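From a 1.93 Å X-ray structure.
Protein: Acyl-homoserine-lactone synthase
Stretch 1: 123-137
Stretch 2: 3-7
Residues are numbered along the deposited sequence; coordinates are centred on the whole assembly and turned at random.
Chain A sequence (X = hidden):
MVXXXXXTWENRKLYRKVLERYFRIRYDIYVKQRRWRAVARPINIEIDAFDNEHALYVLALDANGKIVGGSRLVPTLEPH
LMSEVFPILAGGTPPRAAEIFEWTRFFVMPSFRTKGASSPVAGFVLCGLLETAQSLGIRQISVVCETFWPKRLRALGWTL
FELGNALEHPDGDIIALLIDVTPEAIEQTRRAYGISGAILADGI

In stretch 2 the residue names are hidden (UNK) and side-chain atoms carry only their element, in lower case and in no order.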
# COMPACT_ATOMS: atom_id res chain seq x y z
N GLY A 123 9.83 -6.47 3.72
CA GLY A 123 10.67 -5.38 4.25
C GLY A 123 10.86 -4.23 3.23
O GLY A 123 10.52 -2.99 3.56
N PHE A 124 11.38 -4.67 2.04
CA PHE A 124 11.72 -3.78 0.87
C PHE A 124 10.49 -2.95 0.51
O PHE A 124 10.64 -1.74 0.24
CB PHE A 124 12.15 -4.57 -0.37
CG PHE A 124 13.63 -4.85 -0.46
CD1 PHE A 124 14.45 -4.05 -1.24
CD2 PHE A 124 14.18 -5.94 0.19
CE1 PHE A 124 15.80 -4.32 -1.34
CE2 PHE A 124 15.53 -6.20 0.10
CZ PHE A 124 16.34 -5.38 -0.66
N VAL A 125 9.31 -3.59 0.49
CA VAL A 125 8.01 -2.90 0.17
C VAL A 125 7.61 -1.96 1.31
O VAL A 125 7.23 -0.83 1.04
CB VAL A 125 6.88 -3.92 -0.07
CG1 VAL A 125 5.57 -3.19 -0.34
CG2 VAL A 125 7.21 -4.89 -1.19
N LEU A 126 7.61 -2.44 2.56
CA LEU A 126 7.17 -1.59 3.69
C LEU A 126 8.15 -0.39 3.85
O LEU A 126 7.74 0.76 3.79
CB LEU A 126 7.12 -2.49 4.93
CG LEU A 126 5.96 -3.50 5.01
CD1 LEU A 126 6.18 -4.47 6.15
CD2 LEU A 126 4.64 -2.77 5.24
N CYS A 127 9.44 -0.66 3.97
CA CYS A 127 10.45 0.43 4.01
C CYS A 127 10.30 1.38 2.81
O CYS A 127 10.43 2.59 2.99
CB CYS A 127 11.85 -0.16 4.05
SG CYS A 127 12.96 1.05 4.78
N GLY A 128 9.98 0.85 1.61
CA GLY A 128 9.98 1.61 0.35
C GLY A 128 8.79 2.54 0.31
O GLY A 128 8.90 3.66 -0.27
N LEU A 129 7.70 2.08 0.93
CA LEU A 129 6.44 2.84 1.10
C LEU A 129 6.78 4.09 1.93
O LEU A 129 6.45 5.17 1.47
CB LEU A 129 5.36 2.01 1.79
CG LEU A 129 4.00 2.71 1.89
CD1 LEU A 129 3.32 2.82 0.51
CD2 LEU A 129 3.09 2.02 2.91
N LEU A 130 7.43 3.93 3.09
CA LEU A 130 7.73 5.08 4.00
C LEU A 130 8.70 6.03 3.31
O LEU A 130 8.51 7.25 3.41
CB LEU A 130 8.36 4.59 5.30
CG LEU A 130 7.47 3.71 6.15
CD1 LEU A 130 8.23 3.19 7.35
CD2 LEU A 130 6.21 4.46 6.55
N GLU A 131 9.69 5.47 2.62
CA GLU A 131 10.73 6.27 1.93
C GLU A 131 10.09 7.07 0.79
O GLU A 131 10.44 8.24 0.58
CB GLU A 131 11.87 5.36 1.48
CG GLU A 131 12.79 5.03 2.63
CD GLU A 131 14.09 4.31 2.21
OE1 GLU A 131 14.44 3.33 2.85
OE2 GLU A 131 14.79 4.78 1.28
N THR A 132 9.20 6.46 0.02
CA THR A 132 8.51 7.16 -1.08
C THR A 132 7.64 8.26 -0.49
O THR A 132 7.71 9.44 -1.03
CB THR A 132 7.75 6.16 -1.94
OG1 THR A 132 8.71 5.16 -2.28
CG2 THR A 132 7.12 6.80 -3.16
N ALA A 133 6.93 7.94 0.65
CA ALA A 133 6.01 8.95 1.21
C ALA A 133 6.85 10.14 1.73
O ALA A 133 6.44 11.31 1.51
CB ALA A 133 5.16 8.33 2.29
N GLN A 134 8.00 9.84 2.35
CA GLN A 134 8.98 10.83 2.85
C GLN A 134 9.33 11.77 1.71
O GLN A 134 9.16 12.98 1.85
CB GLN A 134 10.26 10.14 3.32
CG GLN A 134 11.30 11.11 3.92
CD GLN A 134 11.36 11.02 5.48
OE1 GLN A 134 12.25 10.35 6.02
NE2 GLN A 134 10.53 11.92 6.16
N SER A 135 9.82 11.18 0.63
CA SER A 135 10.35 11.90 -0.54
C SER A 135 9.27 12.84 -1.09
O SER A 135 9.67 13.86 -1.61
CB SER A 135 10.87 10.98 -1.60
OG SER A 135 9.81 10.36 -2.32
N LEU A 136 7.98 12.56 -0.95
CA LEU A 136 6.90 13.38 -1.58
C LEU A 136 6.27 14.43 -0.61
O LEU A 136 5.20 15.07 -1.03
CB LEU A 136 5.83 12.41 -2.10
CG LEU A 136 6.26 11.53 -3.29
CD1 LEU A 136 5.14 10.56 -3.68
CD2 LEU A 136 6.67 12.36 -4.50
N GLY A 137 6.75 14.39 0.67
CA GLY A 137 6.20 15.23 1.77
C GLY A 137 4.83 14.77 2.25
O GLY A 137 4.03 15.57 2.88
N UNK A 3 14.53 -3.23 -5.88
CA UNK A 3 14.44 -1.76 -5.70
C UNK A 3 12.99 -1.28 -5.81
O UNK A 3 12.18 -1.91 -6.55
c UNK A 3 15.29 -1.03 -6.74
n UNK A 3 18.71 -2.86 -4.18
n UNK A 3 18.82 -0.85 -5.36
c UNK A 3 17.39 -0.60 -5.42
c UNK A 3 16.78 -1.28 -6.64
n UNK A 3 20.73 -2.02 -4.81
c UNK A 3 19.41 -1.92 -4.79
N UNK A 4 12.67 -0.19 -5.11
CA UNK A 4 11.28 0.35 -5.04
C UNK A 4 11.16 1.44 -6.11
O UNK A 4 12.01 2.38 -6.13
c UNK A 4 9.99 -1.30 -2.67
c UNK A 4 11.00 0.84 -3.61
c UNK A 4 11.11 -0.31 -2.61
c UNK A 4 9.64 1.52 -3.54
N UNK A 5 10.24 1.27 -7.03
CA UNK A 5 9.96 2.22 -8.12
C UNK A 5 8.59 2.89 -7.95
O UNK A 5 7.59 2.21 -7.59
c UNK A 5 12.93 0.62 -11.16
n UNK A 5 11.78 1.24 -11.07
c UNK A 5 11.99 0.02 -9.26
c UNK A 5 9.90 1.52 -9.46
c UNK A 5 11.19 0.92 -9.87
n UNK A 5 13.06 -0.16 -10.08
N UNK A 6 8.59 4.19 -8.17
CA UNK A 6 7.41 5.05 -7.97
C UNK A 6 6.81 5.29 -9.35
O UNK A 6 7.45 6.01 -10.16
c UNK A 6 6.67 7.39 -7.35
c UNK A 6 5.45 6.82 -6.60
c UNK A 6 7.16 8.68 -6.77
c UNK A 6 7.81 6.38 -7.34
N UNK A 7 5.65 4.69 -9.60
CA UNK A 7 4.92 4.89 -10.89
C UNK A 7 3.74 5.81 -10.67
O UNK A 7 2.90 5.56 -9.75
c UNK A 7 4.50 3.56 -11.52
c UNK A 7 4.05 3.80 -12.92
c UNK A 7 5.68 2.58 -11.51

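Position 3 carries seven side-chain atoms: three carbons in a row, a nitrogen, then a carbon bearing two more nitrogens, one of which lies 4.3 Å from CE1 of Phe124. That unbranched chain ending in a guanidinium is arginine, Arg3. Its CA-to-CB bond points away from the helix, yet the end of the side chain comes nearer, placing NH1 at the edge of the Phe124 ring and near its plane. The lesson is modest: a long side chain can leave in the wrong direction and still cover the margin of an aromatic ring.

Position 4 has four carbons and no other element. The fork comes at the first carbon, and one arm is two carbons long, whose end sits 3.0 Å from the backbone O of Phe124. Four carbons branched at CB in this way make isoleucine, Ile4. Its CA-to-CB bond points toward the helix, and both chi angles are m, which carries CD1 to that carbonyl and to within 3.8 Å of CA of Val125. CG1 of Ile4 rests 3.7 Å from CA of Gly128, while CG2 lies 4.0 Å from OG1 of Thr132.

At position 5 one carbon leads into a five-membered ring of three carbons and two nitrogens, and none of these atoms touches stretch 1. The ring is the imidazole of histidine. His5 points away from the helix, as strand alternation predicts; its ND1 is hydrogen-bonded elsewhere in the structure.

Position 6 again has four carbons, but the fork is at the second, and the nearest of them is 3.8 Å from CG2 of Thr132. This is leucine, Leu6, pointing toward the helix with chi1 t and chi2 p. CD1 makes that closest approach, but CD2 of Leu6 is also 4.1 Å from CG2 of Thr132, and in addition meets CD1 of Leu136 at 4.1 Å.

Position 7 holds three carbons, one bearing the other two, and they touch nothing on stretch 1: valine, Val7, buried but out of reach of this helix.

The contact works by alternate strand residues meeting successive helix turns. Gly128 and Ile4 approach to 5.7 Å between their CA atoms, and Thr132 and Leu6 to 7.3 Å. Glycine permits the closer approach: an ideal CB on Gly128 would stand 2.3 Å from CG1 of Ile4, a clash. One turn on, Thr132 offers its methyl to Leu6 while its OG1 donates a 2.5 Å hydrogen bond to O of Gly128, so the hydroxyl is satisfied within the helix. No hydrogen bond crosses between the stretches; shape and apolar packing carry the fit, with 340 Å² buried in all.

Stretch 2 (3-7) RIHLV
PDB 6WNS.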